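Local coordinates for protein TbpB (Actinobacillus pleuropneumoniae, PDB 3HOL) that probably binds host transferrin at the bacterial surface as the lipoprotein component of a receptor for iron acquisition, at residues A[126-131]-A[225-230]; A[194-199]-A[248-253]; A[395-398]-A[403-406]; A[418-423]-A[427-432]. All coordinates share one frame; numbering follows the deposited sequence.

In the fold
From the N terminus, the chain first builds a lobe whose beta barrel holds contacts 1 and 2. Their segments alternate along the sequence: 194-199 falls inside the span closed by 126-131 and 225-230, whereas 248-253 comes after it. The two therefore cross, and with centres about 9 Å apart they share the aromatic filling of one barrel. Contacts 3 and 4 follow in series in the second barrel. Contact 3 closes the short loop between strands 391-394 and 405-411, contact 4 the hairpin of strands 416-421 and 431-438. Strands 405-411 and 416-421 are sheet neighbours, and the two contacts touch, probably through a hydrogen bond between Arg405 O and Phe422 N.

Contact 1: residues A[126-131]-A[225-230]; sequences WDFTSN and NFFSAD
Phe227 reaches from the loop between strands 206-213 and 231-239 to Trp126 and Phe128 on strand 119-133, forming an aromatic cluster in the N-terminal beta barrel of TbpB. Two ring pairs carry it. Phe227 points its CE1-CZ edge at a face of Phe128 in a T-shaped pair, the planes at 83° and the centroids 5.0 Å apart; its CE1 stands over the centre of the Phe128 ring. The same Phe227 receives Trp126 in an offset edge-to-face pair, the six-membered indole ring turning its edge toward the Phe227 face with CH2 4.0 Å from Phe227 CE1. Trp126 and Phe128 are two residues apart on the strand, a spacing that puts both side chains on the face looking at Phe227; CG between the backbone N and the carbonyl carbon in each (chi1 65° and 60°) gives the two rings a similar lean. Leu257 of strand 257-265 touches both Phe128 and Phe227.

The polar bonds lie within single segments or lead to other parts of the chain. Asn225 OD1 accepts from Phe227 N at 2.9 Å, an Asx turn that ties down the backbone just where the Phe227 side chain departs. Trp126 NE1 is bonded to Ser189 O, and Ser130 OG to Asn131 O and Leu159 N. Further along the strand the packing is lighter, with Ser130 CB 3.8 Å from Phe226 CD1.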
# COMPACT_ATOMS: atom_id res chain seq x y z
N TRP A 126 12.20 16.28 9.28
CA TRP A 126 12.91 15.03 9.14
C TRP A 126 13.64 14.82 10.47
O TRP A 126 13.72 15.75 11.28
CB TRP A 126 13.84 15.02 7.92
CG TRP A 126 15.03 16.03 7.93
CD1 TRP A 126 14.97 17.41 7.75
CD2 TRP A 126 16.42 15.72 8.06
NE1 TRP A 126 16.24 17.95 7.80
CE2 TRP A 126 17.14 16.93 8.00
CE3 TRP A 126 17.12 14.52 8.27
CZ2 TRP A 126 18.53 16.99 8.12
CZ3 TRP A 126 18.52 14.57 8.39
CH2 TRP A 126 19.21 15.81 8.31
N ASP A 127 14.08 13.58 10.72
CA ASP A 127 14.76 13.17 11.93
C ASP A 127 15.76 12.10 11.51
O ASP A 127 15.68 11.59 10.38
CB ASP A 127 13.73 12.58 12.91
CG ASP A 127 12.93 13.68 13.62
OD1 ASP A 127 13.54 14.36 14.46
OD2 ASP A 127 11.71 13.83 13.33
N PHE A 128 16.68 11.73 12.40
CA PHE A 128 17.75 10.82 12.05
C PHE A 128 18.36 10.24 13.29
O PHE A 128 18.23 10.81 14.40
CB PHE A 128 18.89 11.51 11.25
CG PHE A 128 19.58 12.66 11.99
CD1 PHE A 128 20.67 12.42 12.84
CD2 PHE A 128 19.16 13.98 11.82
CE1 PHE A 128 21.29 13.49 13.53
CE2 PHE A 128 19.77 15.03 12.50
CZ PHE A 128 20.84 14.77 13.36
N THR A 129 19.08 9.13 13.08
CA THR A 129 20.09 8.70 14.06
C THR A 129 21.38 8.40 13.31
O THR A 129 21.34 7.85 12.20
CB THR A 129 19.66 7.48 14.95
OG1 THR A 129 20.77 7.08 15.78
CG2 THR A 129 19.17 6.23 14.11
N SER A 130 22.52 8.84 13.85
CA SER A 130 23.78 8.38 13.24
C SER A 130 24.12 6.97 13.73
O SER A 130 23.40 6.36 14.52
CB SER A 130 24.93 9.35 13.52
OG SER A 130 25.39 9.14 14.85
N ASN A 131 25.20 6.39 13.19
CA ASN A 131 25.74 5.19 13.80
C ASN A 131 26.61 5.60 15.01
O ASN A 131 26.68 6.81 15.31
CB ASN A 131 26.55 4.38 12.77
CG ASN A 131 27.78 5.08 12.30
OD1 ASN A 131 27.94 6.30 12.42
ND2 ASN A 131 28.70 4.30 11.71
N ASN A 225 31.16 16.47 10.15
CA ASN A 225 29.91 16.54 9.41
C ASN A 225 29.28 15.15 9.41
O ASN A 225 29.82 14.22 8.81
CB ASN A 225 30.18 17.08 7.99
CG ASN A 225 29.03 16.84 7.03
OD1 ASN A 225 27.88 16.71 7.45
ND2 ASN A 225 29.32 16.76 5.75
N PHE A 226 28.17 14.97 10.14
CA PHE A 226 27.50 13.66 10.23
C PHE A 226 26.77 13.19 8.94
O PHE A 226 26.31 12.04 8.87
CB PHE A 226 26.52 13.67 11.41
CG PHE A 226 27.20 13.46 12.72
CD1 PHE A 226 27.48 12.17 13.17
CD2 PHE A 226 27.66 14.55 13.47
CE1 PHE A 226 28.18 11.97 14.39
CE2 PHE A 226 28.34 14.36 14.66
CZ PHE A 226 28.59 13.08 15.14
N PHE A 227 26.65 14.09 7.96
CA PHE A 227 25.73 13.92 6.80
C PHE A 227 26.51 13.94 5.48
O PHE A 227 26.12 14.64 4.54
CB PHE A 227 24.69 15.07 6.80
CG PHE A 227 24.12 15.36 8.19
CD1 PHE A 227 23.21 14.50 8.76
CD2 PHE A 227 24.55 16.49 8.91
CE1 PHE A 227 22.69 14.73 10.04
CE2 PHE A 227 24.05 16.73 10.20
CZ PHE A 227 23.12 15.85 10.76
N SER A 228 27.61 13.19 5.44
CA SER A 228 28.53 13.32 4.29
C SER A 228 28.25 12.26 3.24
O SER A 228 28.71 12.38 2.10
CB SER A 228 30.01 13.25 4.74
OG SER A 228 30.34 11.94 5.25
N ALA A 229 27.53 11.22 3.63
CA ALA A 229 27.33 10.03 2.77
C ALA A 229 26.04 10.14 1.98
O ALA A 229 25.02 10.58 2.51
CB ALA A 229 27.28 8.80 3.62
N ASP A 230 26.09 9.76 0.71
CA ASP A 230 24.86 9.66 -0.08
C ASP A 230 24.08 8.40 0.29
O ASP A 230 24.61 7.49 0.97
CB ASP A 230 25.19 9.56 -1.59
CG ASP A 230 25.85 10.82 -2.16
OD1 ASP A 230 25.60 11.94 -1.70
OD2 ASP A 230 26.66 10.70 -3.09

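Contact 2: residues A[194-199]-A[248-253]; sequences TIYTVN and GKFVAN
Phe250 and Tyr196 meet inside the N-terminal beta barrel, from strands that are not neighbours in its sheet. From CB of Phe250, CG takes the place between the backbone N and the carbonyl carbon (chi1 68°), and the ring extends across the interior toward strand 193-203. CE1, one step short of the tip, comes to 4.1 Å from Tyr196 CE1. The tip atom CZ makes the main contact: it sits over the centre of the Tyr196 ring, 3.6 Å above its plane, with all six ring carbons at nearly the same distance. The pair is edge-to-face, with Phe250 supplying the edge, centroids 5.0 Å apart and planes at 68°, so the two rings stand somewhat short of perpendicular.

Tyr196 offers its face from an irregular piece of strand, where a classic beta bulge sets Ile195 and Tyr196 together opposite the single residue Leu188 of strand 183-190. The hydroxyl end of the tyrosine extends past the Phe250 ring to the neighbouring aromatic cluster. There Tyr196 OH packs 3.3 Å from Phe227 CB.

The interaction is purely apolar across the two segments, and both residues are buried. Around the pair, Leu188 of strand 183-190, Leu234 of strand 231-239 and Ala259 of strand 257-265 touch Phe250, while Leu257 of strand 257-265 packs on Tyr196; side chains from several barrel strands thus enclose the two rings.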
# COMPACT_ATOMS: atom_id res chain seq x y z
N THR A 194 21.06 23.69 3.63
CA THR A 194 20.64 22.46 2.96
C THR A 194 21.57 21.30 3.32
O THR A 194 22.79 21.42 3.24
CB THR A 194 20.62 22.66 1.45
OG1 THR A 194 19.77 23.77 1.18
CG2 THR A 194 20.07 21.39 0.72
N ILE A 195 20.98 20.17 3.73
CA ILE A 195 21.78 19.06 4.21
C ILE A 195 21.78 17.93 3.17
O ILE A 195 22.81 17.35 2.88
CB ILE A 195 21.31 18.55 5.62
CG1 ILE A 195 21.20 19.71 6.66
CG2 ILE A 195 22.26 17.46 6.16
CD1 ILE A 195 22.58 20.46 7.00
N TYR A 196 20.61 17.62 2.61
CA TYR A 196 20.49 16.69 1.51
C TYR A 196 19.56 17.26 0.47
O TYR A 196 18.62 18.03 0.78
CB TYR A 196 19.87 15.37 1.99
CG TYR A 196 20.65 14.63 3.06
CD1 TYR A 196 21.60 13.66 2.70
CD2 TYR A 196 20.41 14.85 4.41
CE1 TYR A 196 22.33 12.96 3.66
CE2 TYR A 196 21.12 14.14 5.40
CZ TYR A 196 22.10 13.21 5.00
OH TYR A 196 22.82 12.48 5.93
N THR A 197 19.77 16.85 -0.78
CA THR A 197 18.71 16.99 -1.75
C THR A 197 18.23 15.59 -2.03
O THR A 197 18.96 14.62 -1.81
CB THR A 197 19.19 17.67 -3.06
OG1 THR A 197 20.32 16.95 -3.58
CG2 THR A 197 19.59 19.14 -2.79
N VAL A 198 16.99 15.47 -2.48
CA VAL A 198 16.41 14.17 -2.75
C VAL A 198 15.77 14.11 -4.18
O VAL A 198 15.36 15.13 -4.74
CB VAL A 198 15.35 13.76 -1.69
CG1 VAL A 198 15.92 13.72 -0.25
CG2 VAL A 198 14.20 14.67 -1.73
N ASN A 199 15.73 12.91 -4.73
CA ASN A 199 15.17 12.65 -6.06
C ASN A 199 14.54 11.29 -5.98
O ASN A 199 15.16 10.37 -5.44
CB ASN A 199 16.26 12.63 -7.11
CG ASN A 199 16.80 13.99 -7.39
OD1 ASN A 199 16.30 14.69 -8.28
ND2 ASN A 199 17.78 14.42 -6.60
N GLY A 248 8.67 8.71 4.75
CA GLY A 248 9.65 7.72 4.25
C GLY A 248 10.97 7.79 4.95
O GLY A 248 11.10 8.42 6.02
N LYS A 249 11.96 7.11 4.38
CA LYS A 249 13.25 6.98 5.07
C LYS A 249 14.36 6.77 4.06
O LYS A 249 14.10 6.44 2.88
CB LYS A 249 13.23 5.77 6.05
CG LYS A 249 13.45 4.41 5.35
CD LYS A 249 13.25 3.22 6.32
CE LYS A 249 13.77 1.89 5.75
NZ LYS A 249 13.11 1.59 4.41
N PHE A 250 15.59 6.97 4.50
CA PHE A 250 16.69 6.45 3.74
C PHE A 250 17.82 6.01 4.66
O PHE A 250 17.88 6.42 5.85
CB PHE A 250 17.21 7.44 2.67
CG PHE A 250 17.87 8.68 3.22
CD1 PHE A 250 19.17 8.63 3.68
CD2 PHE A 250 17.20 9.90 3.20
CE1 PHE A 250 19.81 9.79 4.16
CE2 PHE A 250 17.83 11.10 3.67
CZ PHE A 250 19.14 11.03 4.17
N VAL A 251 18.70 5.20 4.10
CA VAL A 251 19.91 4.78 4.85
C VAL A 251 21.17 5.17 4.08
O VAL A 251 21.27 4.90 2.87
CB VAL A 251 19.90 3.26 5.12
CG1 VAL A 251 21.01 2.84 6.17
CG2 VAL A 251 18.52 2.78 5.53
N ALA A 252 22.13 5.81 4.77
CA ALA A 252 23.41 6.15 4.12
C ALA A 252 24.04 4.87 3.52
O ALA A 252 23.93 3.78 4.12
CB ALA A 252 24.36 6.80 5.15
N ASN A 253 24.69 5.00 2.36
CA ASN A 253 25.29 3.86 1.69
C ASN A 253 26.39 3.17 2.54
O ASN A 253 26.56 1.99 2.43
CB ASN A 253 25.81 4.23 0.30
CG ASN A 253 24.70 4.63 -0.63
OD1 ASN A 253 23.52 4.24 -0.49
ND2 ASN A 253 25.08 5.43 -1.62

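Contact 3: residues A[395-398]-A[403-406]; sequences TADD and GYRT
Asp397 and Tyr404 fasten the two ends of a short loop together through a carboxylate-to-backbone bond. Asp397 holds CG between the backbone N and the carbonyl carbon (chi1 75°), which aims the carboxylate across the loop. Its OD2 accepts from Tyr404 N at 3.0 Å along a fairly straight bond, N-H...O 164°; the donor comes from the syn side but 29° out of the carboxylate plane. The other oxygen, Asp397 OD1, lies 3.4 Å from Gly403 CA and accepts from Asp399 N inside the loop, so the two oxygens bind different stretches of the turn and limit rotation of the group.

Tyr404 places its ring beside the same residue. With CG anti to the carbonyl carbon and beside the backbone N, the ring meets Asp397 OD2 at its CD2 edge, close to the ring plane, while the backbone of Thr395 crosses one face: Thr395 N stands 3.6 Å above the plane over the ring centre. The carboxylate and ring planes are steeply inclined to each other without being perpendicular. Trp382 of strand 375-387 also touches the Tyr404 side chain.

Past the ring, Arg405 folds back so that NE donates to Gly403 O at 2.9 Å, almost in the guanidinium plane, and NH2 bonds to Gly426 O. Gly403 O also takes a weak bond from Arg405 N, closing an inverse gamma turn centred on Tyr404 at the entry to strand 405-411 of the C-terminal beta barrel.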
# COMPACT_ATOMS: atom_id res chain seq x y z
N THR A 395 -18.30 -19.79 -7.66
CA THR A 395 -16.92 -20.11 -7.33
C THR A 395 -16.06 -20.11 -8.58
O THR A 395 -16.26 -20.93 -9.45
CB THR A 395 -16.85 -21.47 -6.68
OG1 THR A 395 -17.61 -21.41 -5.47
CG2 THR A 395 -15.41 -21.86 -6.35
N ALA A 396 -15.08 -19.19 -8.65
CA ALA A 396 -14.25 -18.95 -9.83
C ALA A 396 -13.75 -20.26 -10.47
O ALA A 396 -13.18 -21.11 -9.78
CB ALA A 396 -13.05 -18.02 -9.49
N ASP A 397 -13.96 -20.39 -11.77
CA ASP A 397 -13.53 -21.59 -12.50
C ASP A 397 -13.17 -21.24 -13.94
O ASP A 397 -13.38 -20.11 -14.38
CB ASP A 397 -14.58 -22.71 -12.37
CG ASP A 397 -15.85 -22.48 -13.25
OD1 ASP A 397 -15.75 -22.31 -14.47
OD2 ASP A 397 -16.97 -22.51 -12.72
N ASP A 398 -12.61 -22.19 -14.68
CA ASP A 398 -12.13 -21.91 -16.04
C ASP A 398 -12.88 -22.66 -17.14
O ASP A 398 -12.42 -22.70 -18.29
CB ASP A 398 -10.63 -22.18 -16.15
CG ASP A 398 -10.27 -23.63 -15.94
OD1 ASP A 398 -11.13 -24.46 -15.56
OD2 ASP A 398 -9.08 -23.93 -16.13
N GLY A 403 -19.25 -23.02 -17.01
CA GLY A 403 -18.95 -22.65 -15.64
C GLY A 403 -19.58 -21.34 -15.18
O GLY A 403 -20.60 -20.87 -15.72
N TYR A 404 -18.93 -20.75 -14.17
CA TYR A 404 -19.30 -19.44 -13.62
C TYR A 404 -18.68 -18.36 -14.49
O TYR A 404 -17.68 -17.73 -14.12
CB TYR A 404 -18.83 -19.33 -12.19
CG TYR A 404 -19.56 -20.28 -11.26
CD1 TYR A 404 -20.87 -19.99 -10.81
CD2 TYR A 404 -18.97 -21.47 -10.84
CE1 TYR A 404 -21.55 -20.87 -9.99
CE2 TYR A 404 -19.65 -22.36 -10.02
CZ TYR A 404 -20.93 -22.06 -9.60
OH TYR A 404 -21.59 -22.93 -8.76
N ARG A 405 -19.26 -18.19 -15.67
CA ARG A 405 -18.73 -17.32 -16.70
C ARG A 405 -19.05 -15.84 -16.44
O ARG A 405 -20.11 -15.50 -15.91
CB ARG A 405 -19.35 -17.69 -18.05
CG ARG A 405 -19.04 -19.12 -18.55
CD ARG A 405 -20.24 -19.64 -19.34
NE ARG A 405 -21.29 -20.18 -18.46
CZ ARG A 405 -22.59 -20.29 -18.80
NH1 ARG A 405 -23.02 -19.87 -20.00
NH2 ARG A 405 -23.45 -20.81 -17.94
N THR A 406 -18.17 -14.95 -16.88
CA THR A 406 -18.58 -13.57 -17.04
C THR A 406 -18.20 -13.15 -18.44
O THR A 406 -17.25 -13.68 -19.01
CB THR A 406 -17.89 -12.64 -16.00
OG1 THR A 406 -16.47 -12.74 -16.14
CG2 THR A 406 -18.27 -13.03 -14.55

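Contact 4: residues A[418-423]-A[427-432]; sequences SGKLFD and VNPVFT
Phe422 and Pro429 pack against each other near the turn of the beta hairpin formed by strands 416-421 and 431-438 in the C-terminal barrel. Between the strands runs the antiparallel pairing. Leu421 and Phe431 form a hydrogen-bonded pair, in which Leu421 N donates to Phe431 O at 2.9 Å. Leu421 O receives two donors, Phe431 N at 3.3 Å on a nearly straight line (174°) and Val430 N through a weak, bent bond. This shared acceptor marks a classic beta bulge, with Val430 and Phe431 set against the one residue Leu421. On the buried face Leu421 CD1 meets Phe431 CB, and Trp382 of strand 375-387 touches both side chains.

The other face is looser and nearer solvent, with one tight spot: Pro429 CB stands over the Phe422 face in a CH-pi contact, 3.8 Å from the ring centroid and 11° off the normal. Beside it the aliphatic start of the exposed Lys420 rests on Pro429, and Thr432, its non-hydrogen-bonded partner, lies at the rim. Toward the turn the strands part, and a water spans the gap, accepting from Asp423 N at 2.8 Å and donating to Asn428 O at 2.7 Å.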
# COMPACT_ATOMS: atom_id res chain seq x y z
N SER A 418 -21.17 -3.14 -20.91
CA SER A 418 -22.22 -3.99 -20.35
C SER A 418 -21.71 -5.41 -20.08
O SER A 418 -20.69 -5.83 -20.64
CB SER A 418 -23.43 -4.02 -21.29
OG SER A 418 -23.07 -4.61 -22.52
N GLY A 419 -22.39 -6.15 -19.22
CA GLY A 419 -21.88 -7.43 -18.84
C GLY A 419 -22.92 -8.43 -18.44
O GLY A 419 -24.10 -8.09 -18.23
N LYS A 420 -22.47 -9.68 -18.34
CA LYS A 420 -23.31 -10.80 -17.98
C LYS A 420 -22.56 -11.67 -17.01
O LYS A 420 -21.38 -11.97 -17.23
CB LYS A 420 -23.64 -11.63 -19.22
CG LYS A 420 -24.49 -10.92 -20.27
CD LYS A 420 -24.54 -11.81 -21.55
CE LYS A 420 -25.76 -11.53 -22.42
NZ LYS A 420 -25.84 -10.08 -22.78
N LEU A 421 -23.22 -12.10 -15.93
CA LEU A 421 -22.57 -13.02 -15.01
C LEU A 421 -23.44 -14.23 -14.84
O LEU A 421 -24.64 -14.09 -14.56
CB LEU A 421 -22.28 -12.35 -13.65
CG LEU A 421 -21.40 -11.10 -13.69
CD1 LEU A 421 -22.27 -9.85 -13.78
CD2 LEU A 421 -20.47 -11.02 -12.47
N PHE A 422 -22.83 -15.41 -14.98
CA PHE A 422 -23.58 -16.69 -15.15
C PHE A 422 -23.42 -17.62 -13.98
O PHE A 422 -22.36 -17.66 -13.36
CB PHE A 422 -23.11 -17.45 -16.41
CG PHE A 422 -23.60 -16.83 -17.70
CD1 PHE A 422 -24.83 -17.22 -18.25
CD2 PHE A 422 -22.86 -15.83 -18.33
CE1 PHE A 422 -25.29 -16.63 -19.40
CE2 PHE A 422 -23.33 -15.23 -19.49
CZ PHE A 422 -24.54 -15.64 -20.04
N ASP A 423 -24.50 -18.37 -13.69
CA ASP A 423 -24.43 -19.54 -12.83
C ASP A 423 -23.87 -20.71 -13.65
O ASP A 423 -23.93 -20.70 -14.90
CB ASP A 423 -25.82 -19.90 -12.30
CG ASP A 423 -25.78 -20.94 -11.19
OD1 ASP A 423 -24.67 -21.33 -10.80
OD2 ASP A 423 -26.86 -21.33 -10.70
N VAL A 427 -28.41 -21.01 -18.57
CA VAL A 427 -28.73 -20.58 -19.92
C VAL A 427 -28.63 -19.08 -20.02
O VAL A 427 -27.96 -18.54 -20.88
CB VAL A 427 -30.18 -21.01 -20.35
CG1 VAL A 427 -30.50 -20.50 -21.77
CG2 VAL A 427 -30.38 -22.51 -20.22
N ASN A 428 -29.33 -18.39 -19.13
CA ASN A 428 -29.32 -16.94 -19.10
C ASN A 428 -28.53 -16.45 -17.89
O ASN A 428 -28.44 -17.17 -16.88
CB ASN A 428 -30.74 -16.43 -19.04
CG ASN A 428 -31.55 -16.78 -20.27
OD1 ASN A 428 -32.62 -17.40 -20.16
ND2 ASN A 428 -31.04 -16.41 -21.44
N PRO A 429 -27.94 -15.24 -17.97
CA PRO A 429 -27.12 -14.87 -16.81
C PRO A 429 -28.00 -14.52 -15.63
O PRO A 429 -29.12 -14.04 -15.81
CB PRO A 429 -26.37 -13.63 -17.29
CG PRO A 429 -27.26 -13.03 -18.36
CD PRO A 429 -27.85 -14.24 -19.05
N VAL A 430 -27.49 -14.73 -14.42
CA VAL A 430 -28.21 -14.35 -13.24
C VAL A 430 -28.14 -12.84 -12.97
O VAL A 430 -29.08 -12.26 -12.39
CB VAL A 430 -27.73 -15.14 -12.04
CG1 VAL A 430 -28.10 -16.60 -12.22
CG2 VAL A 430 -26.24 -15.01 -11.89
N PHE A 431 -27.03 -12.19 -13.37
CA PHE A 431 -26.93 -10.74 -13.26
C PHE A 431 -26.49 -10.15 -14.58
O PHE A 431 -25.69 -10.74 -15.28
CB PHE A 431 -25.90 -10.31 -12.19
CG PHE A 431 -26.34 -10.55 -10.77
CD1 PHE A 431 -27.20 -9.66 -10.13
CD2 PHE A 431 -25.85 -11.66 -10.06
CE1 PHE A 431 -27.60 -9.90 -8.79
CE2 PHE A 431 -26.24 -11.91 -8.75
CZ PHE A 431 -27.13 -11.02 -8.10
N THR A 432 -27.00 -8.97 -14.89
CA THR A 432 -26.44 -8.14 -15.95
C THR A 432 -25.94 -6.84 -15.34
O THR A 432 -26.37 -6.44 -14.25
CB THR A 432 -27.46 -7.86 -17.09
OG1 THR A 432 -28.61 -7.19 -16.56
CG2 THR A 432 -27.92 -9.16 -17.74
O HOH W 1 -26.93 -18.39 -15.03